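Local coordinates for putative uncharacterized protein (Chaetomium thermophilum, PDB 4XRI) that probably carries proteinaceous cargo into the nucleus as a flexible HEAT-repeat importin-beta transport receptor, and is expected to bind a small GTPase, at residues K783-F795 / L822-F835. The protein carries 2 engineered substitutions. Sequence-based numbering, arbitrary orientation.
Sequences KTNVLQPYVESIF and LADAYPNGQLADAF
With CG of Tyr-826 set beside its backbone N (chi1 -58°), the phenol reaches across to Thr-784, while Phe-795, its CG likewise next to the backbone N, brings its ring against Leu-822, Leu-831, Ala-834 and Phe-835. The contact belongs to the C-terminal part of the importin-beta HEAT-repeat solenoid, where the turn leading into helix 791-802 packs against the end of helix 809-825 and the loop that follows it. Tyr-826, the first residue beyond the helical conformation there, supplies the one hydrogen bond across the contact: its OH donates to Thr-784 O at 2.6 Å, approaching at a C=O...donor angle of 132° and slightly out of the carbonyl plane. Thr-784 O also accepts Gln-788 N from within its own segment, so two donors grip this one oxygen, and the buried Tyr-826 is bonded to the backbone of the 784-788 turn. Thr-784 CB also lies 3.6 Å from Tyr-826 CE1, and Val-791 CG2 packs 3.8 Å from Tyr-826 CE2 on the other side of the phenol. Leu-787 lies against the hydroxyl with CB, CG and CD2. Further along the contact, Leu-822 CD1 touches both Ile-794 CG2 (3.9 Å) and Phe-795 CE1, joining the two helices through aliphatic carbons; Ile-775 and Trp-771 of helix 754-780 continue this apolar layer, touching Leu-822 and Ile-794 respectively. Leu-831, at the N-cap position of helix 832-835, brings CD1 to the edge of the Phe-795 ring. The edge of that ring is directed at the face of Phe-835 in an offset edge-to-face pair, with planes at 63°. Over one face of Phe-795 sits the Ala-834 methyl in a CH-pi contact, CB lying 3.9 Å from the ring centroid and somewhat offset toward the rim.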
loop_
_atom_site.group_PDB
_atom_site.type_symbol
_atom_site.label_atom_id
_atom_site.label_comp_id
_atom_site.label_asym_id
_atom_site.label_seq_id
_atom_site.Cartn_x
_atom_site.Cartn_y
_atom_site.Cartn_z
ATOM N N LYS A 783 21.366 40.806 -0.212
ATOM C CA LYS A 783 22.536 40.032 0.179
ATOM C C LYS A 783 22.871 38.988 -0.875
ATOM O O LYS A 783 23.219 37.865 -0.543
ATOM C CB LYS A 783 22.309 39.339 1.524
ATOM C CG LYS A 783 22.019 40.267 2.694
ATOM C CD LYS A 783 21.906 39.473 3.989
ATOM C CE LYS A 783 21.602 40.378 5.171
ATOM N NZ LYS A 783 21.645 39.658 6.478
ATOM N N THR A 784 22.754 39.338 -2.149
ATOM C CA THR A 784 23.028 38.358 -3.200
ATOM C C THR A 784 24.525 38.082 -3.311
ATOM O O THR A 784 24.941 37.044 -3.826
ATOM C CB THR A 784 22.490 38.808 -4.570
ATOM O OG1 THR A 784 23.032 40.091 -4.901
ATOM C CG2 THR A 784 20.978 38.889 -4.538
ATOM N N ASN A 785 25.329 39.009 -2.803
ATOM C CA ASN A 785 26.771 38.825 -2.763
ATOM C C ASN A 785 27.167 37.618 -1.921
ATOM O O ASN A 785 28.038 36.840 -2.302
ATOM C CB ASN A 785 27.451 40.089 -2.232
ATOM C CG ASN A 785 26.832 40.588 -0.941
ATOM O OD1 ASN A 785 26.343 39.803 -0.130
ATOM N ND2 ASN A 785 26.844 41.902 -0.750
ATOM N N VAL A 786 26.517 37.457 -0.774
ATOM C CA VAL A 786 26.859 36.364 0.124
ATOM C C VAL A 786 26.286 35.033 -0.379
ATOM O O VAL A 786 26.741 33.953 0.004
ATOM C CB VAL A 786 26.374 36.645 1.565
ATOM C CG1 VAL A 786 24.868 36.658 1.648
ATOM C CG2 VAL A 786 26.896 35.614 2.485
ATOM N N LEU A 787 25.304 35.115 -1.267
ATOM C CA LEU A 787 24.708 33.915 -1.847
ATOM C C LEU A 787 25.518 33.414 -3.042
ATOM O O LEU A 787 25.579 32.210 -3.300
ATOM C CB LEU A 787 23.264 34.186 -2.269
ATOM C CG LEU A 787 22.568 33.085 -3.071
ATOM C CD1 LEU A 787 22.379 31.828 -2.230
ATOM C CD2 LEU A 787 21.241 33.579 -3.622
ATOM N N GLN A 788 26.160 34.348 -3.741
ATOM C CA GLN A 788 26.914 34.076 -4.973
ATOM C C GLN A 788 27.808 32.818 -4.984
ATOM O O GLN A 788 27.824 32.094 -5.980
ATOM C CB GLN A 788 27.773 35.299 -5.316
ATOM C CG GLN A 788 29.061 34.997 -6.072
ATOM C CD GLN A 788 28.829 34.656 -7.530
ATOM O OE1 GLN A 788 27.991 35.265 -8.197
ATOM N NE2 GLN A 788 29.574 33.677 -8.033
ATOM N N PRO A 789 28.557 32.548 -3.892
ATOM C CA PRO A 789 29.419 31.357 -3.945
ATOM C C PRO A 789 28.693 30.013 -4.086
ATOM O O PRO A 789 29.340 29.015 -4.401
ATOM C CB PRO A 789 30.162 31.411 -2.601
ATOM C CG PRO A 789 30.186 32.843 -2.250
ATOM C CD PRO A 789 28.867 33.373 -2.709
ATOM N N TYR A 790 27.384 29.984 -3.860
ATOM C CA TYR A 790 26.646 28.724 -3.861
ATOM C C TYR A 790 25.858 28.505 -5.145
ATOM O O TYR A 790 25.283 27.437 -5.354
ATOM C CB TYR A 790 25.699 28.671 -2.663
ATOM C CG TYR A 790 26.406 28.823 -1.339
ATOM C CD1 TYR A 790 27.252 27.828 -0.869
ATOM C CD2 TYR A 790 26.234 29.961 -0.560
ATOM C CE1 TYR A 790 27.907 27.958 0.338
ATOM C CE2 TYR A 790 26.884 30.098 0.654
ATOM C CZ TYR A 790 27.718 29.093 1.096
ATOM O OH TYR A 790 28.367 29.225 2.302
ATOM N N VAL A 791 25.844 29.519 -6.001
ATOM C CA VAL A 791 25.061 29.488 -7.231
ATOM C C VAL A 791 25.498 28.359 -8.164
ATOM O O VAL A 791 24.663 27.709 -8.794
ATOM C CB VAL A 791 25.153 30.839 -7.970
ATOM C CG1 VAL A 791 24.488 30.763 -9.331
ATOM C CG2 VAL A 791 24.514 31.933 -7.130
ATOM N N GLU A 792 26.803 28.119 -8.239
ATOM C CA GLU A 792 27.328 27.063 -9.102
ATOM C C GLU A 792 26.801 25.688 -8.697
ATOM O O GLU A 792 26.459 24.868 -9.550
ATOM C CB GLU A 792 28.859 27.056 -9.085
ATOM C CG GLU A 792 29.470 25.959 -9.948
ATOM C CD GLU A 792 30.966 26.120 -10.140
ATOM O OE1 GLU A 792 31.557 27.022 -9.510
ATOM O OE2 GLU A 792 31.549 25.346 -10.929
ATOM N N SER A 793 26.731 25.443 -7.392
ATOM C CA SER A 793 26.234 24.171 -6.881
ATOM C C SER A 793 24.744 24.011 -7.162
ATOM O O SER A 793 24.243 22.895 -7.291
ATOM C CB SER A 793 26.497 24.056 -5.380
ATOM O OG SER A 793 25.772 25.039 -4.663
ATOM N N ILE A 794 24.035 25.132 -7.257
ATOM C CA ILE A 794 22.611 25.099 -7.566
ATOM C C ILE A 794 22.391 24.665 -9.014
ATOM O O ILE A 794 21.541 23.821 -9.295
ATOM C CB ILE A 794 21.945 26.466 -7.334
ATOM C CG1 ILE A 794 22.090 26.889 -5.872
ATOM C CG2 ILE A 794 20.476 26.415 -7.727
ATOM C CD1 ILE A 794 21.455 28.228 -5.562
ATOM N N PHE A 795 23.166 25.249 -9.924
ATOM C CA PHE A 795 23.115 24.867 -11.332
ATOM C C PHE A 795 23.492 23.403 -11.516
ATOM O O PHE A 795 22.912 22.701 -12.347
ATOM C CB PHE A 795 24.047 25.746 -12.169
ATOM C CG PHE A 795 23.443 27.060 -12.572
ATOM C CD1 PHE A 795 23.748 28.221 -11.882
ATOM C CD2 PHE A 795 22.574 27.134 -13.647
ATOM C CE1 PHE A 795 23.197 29.430 -12.257
ATOM C CE2 PHE A 795 22.020 28.341 -14.024
ATOM C CZ PHE A 795 22.330 29.491 -13.328
ATOM N N LEU A 822 16.691 32.798 -9.610
ATOM C CA LEU A 822 18.096 33.117 -9.838
ATOM C C LEU A 822 18.260 34.262 -10.830
ATOM O O LEU A 822 19.127 35.121 -10.660
ATOM C CB LEU A 822 18.851 31.885 -10.337
ATOM C CG LEU A 822 19.235 30.870 -9.261
ATOM C CD1 LEU A 822 19.829 29.617 -9.884
ATOM C CD2 LEU A 822 20.210 31.499 -8.278
ATOM N N ALA A 823 17.425 34.262 -11.864
ATOM C CA ALA A 823 17.429 35.319 -12.871
ATOM C C ALA A 823 17.113 36.664 -12.234
ATOM O O ALA A 823 17.779 37.667 -12.503
ATOM C CB ALA A 823 16.431 35.008 -13.969
ATOM N N ASP A 824 16.091 36.672 -11.385
ATOM C CA ASP A 824 15.700 37.868 -10.652
ATOM C C ASP A 824 16.807 38.333 -9.714
ATOM O O ASP A 824 17.107 39.523 -9.637
ATOM C CB ASP A 824 14.418 37.609 -9.857
ATOM C CG ASP A 824 13.195 38.209 -10.515
ATOM O OD1 ASP A 824 12.203 37.476 -10.712
ATOM O OD2 ASP A 824 13.222 39.418 -10.824
ATOM N N ALA A 825 17.412 37.383 -9.007
ATOM C CA ALA A 825 18.407 37.697 -7.986
ATOM C C ALA A 825 19.689 38.258 -8.589
ATOM O O ALA A 825 20.387 39.048 -7.953
ATOM C CB ALA A 825 18.715 36.461 -7.157
ATOM N N TYR A 826 20.004 37.836 -9.806
ATOM C CA TYR A 826 21.173 38.351 -10.505
ATOM C C TYR A 826 20.785 38.828 -11.897
ATOM O O TYR A 826 20.966 38.109 -12.880
ATOM C CB TYR A 826 22.267 37.287 -10.580
ATOM C CG TYR A 826 22.702 36.787 -9.223
ATOM C CD1 TYR A 826 23.664 37.467 -8.487
ATOM C CD2 TYR A 826 22.140 35.645 -8.673
ATOM C CE1 TYR A 826 24.060 37.015 -7.242
ATOM C CE2 TYR A 826 22.528 35.186 -7.430
ATOM C CZ TYR A 826 23.487 35.873 -6.718
ATOM O OH TYR A 826 23.874 35.417 -5.480
ATOM N N PRO A 827 20.239 40.051 -11.979
ATOM C CA PRO A 827 19.781 40.636 -13.241
ATOM C C PRO A 827 20.949 41.141 -14.076
ATOM O O PRO A 827 22.089 40.795 -13.777
ATOM C CB PRO A 827 18.887 41.787 -12.782
ATOM C CG PRO A 827 19.511 42.226 -11.502
ATOM C CD PRO A 827 20.067 40.981 -10.850
ATOM N N ASN A 828 20.657 41.964 -15.082
ATOM C CA ASN A 828 21.646 42.467 -16.043
ATOM C C ASN A 828 22.730 41.450 -16.410
ATOM O O ASN A 828 23.920 41.769 -16.419
ATOM C CB ASN A 828 22.304 43.755 -15.525
ATOM C CG ASN A 828 21.363 44.947 -15.541
ATOM O OD1 ASN A 828 20.385 44.970 -16.292
ATOM N ND2 ASN A 828 21.646 45.938 -14.705
ATOM N N GLY A 829 22.301 40.222 -16.693
ATOM C CA GLY A 829 23.154 39.200 -17.279
ATOM C C GLY A 829 24.438 38.839 -16.557
ATOM O O GLY A 829 25.507 38.814 -17.164
ATOM N N GLN A 830 24.341 38.550 -15.265
ATOM C CA GLN A 830 25.491 38.053 -14.516
ATOM C C GLN A 830 25.544 36.534 -14.619
ATOM O O GLN A 830 26.575 35.914 -14.357
ATOM C CB GLN A 830 25.423 38.488 -13.053
ATOM C CG GLN A 830 24.997 39.931 -12.862
ATOM C CD GLN A 830 25.013 40.348 -11.406
ATOM O OE1 GLN A 830 25.858 39.900 -10.631
ATOM N NE2 GLN A 830 24.073 41.205 -11.025
ATOM N N LEU A 831 24.417 35.945 -15.005
ATOM C CA LEU A 831 24.312 34.500 -15.161
ATOM C C LEU A 831 23.902 34.133 -16.580
ATOM O O LEU A 831 23.459 33.010 -16.834
ATOM C CB LEU A 831 23.304 33.920 -14.169
ATOM C CG LEU A 831 23.488 34.228 -12.683
ATOM C CD1 LEU A 831 22.455 33.471 -11.864
ATOM C CD2 LEU A 831 24.896 33.887 -12.225
ATOM N N ALA A 832 24.044 35.086 -17.497
ATOM C CA ALA A 832 23.658 34.885 -18.891
ATOM C C ALA A 832 24.375 33.683 -19.495
ATOM O O ALA A 832 23.788 32.922 -20.261
ATOM C CB ALA A 832 23.942 36.137 -19.709
ATOM N N ASP A 833 25.644 33.515 -19.131
ATOM C CA ASP A 833 26.442 32.384 -19.597
ATOM C C ASP A 833 25.833 31.050 -19.184
ATOM O O ASP A 833 25.640 30.156 -20.009
ATOM C CB ASP A 833 27.871 32.478 -19.061
ATOM C CG ASP A 833 28.661 33.598 -19.702
ATOM O OD1 ASP A 833 28.242 34.078 -20.776
ATOM O OD2 ASP A 833 29.700 33.995 -19.133
ATOM N N ALA A 834 25.539 30.922 -17.896
ATOM C CA ALA A 834 25.005 29.679 -17.356
ATOM C C ALA A 834 23.591 29.393 -17.859
ATOM O O ALA A 834 23.161 28.241 -17.892
ATOM C CB ALA A 834 25.026 29.715 -15.832
ATOM N N PHE A 835 22.872 30.440 -18.249
ATOM C CA PHE A 835 21.485 30.292 -18.683
ATOM C C PHE A 835 21.359 29.916 -20.155
ATOM O O PHE A 835 20.445 29.184 -20.536
ATOM C CB PHE A 835 20.706 31.581 -18.412
ATOM C CG PHE A 835 20.242 31.720 -16.989
ATOM C CD1 PHE A 835 20.373 32.924 -16.318
ATOM C CD2 PHE A 835 19.668 30.647 -16.324
ATOM C CE1 PHE A 835 19.948 33.057 -15.009
ATOM C CE2 PHE A 835 19.238 30.774 -15.015
ATOM C CZ PHE A 835 19.378 31.981 -14.357
#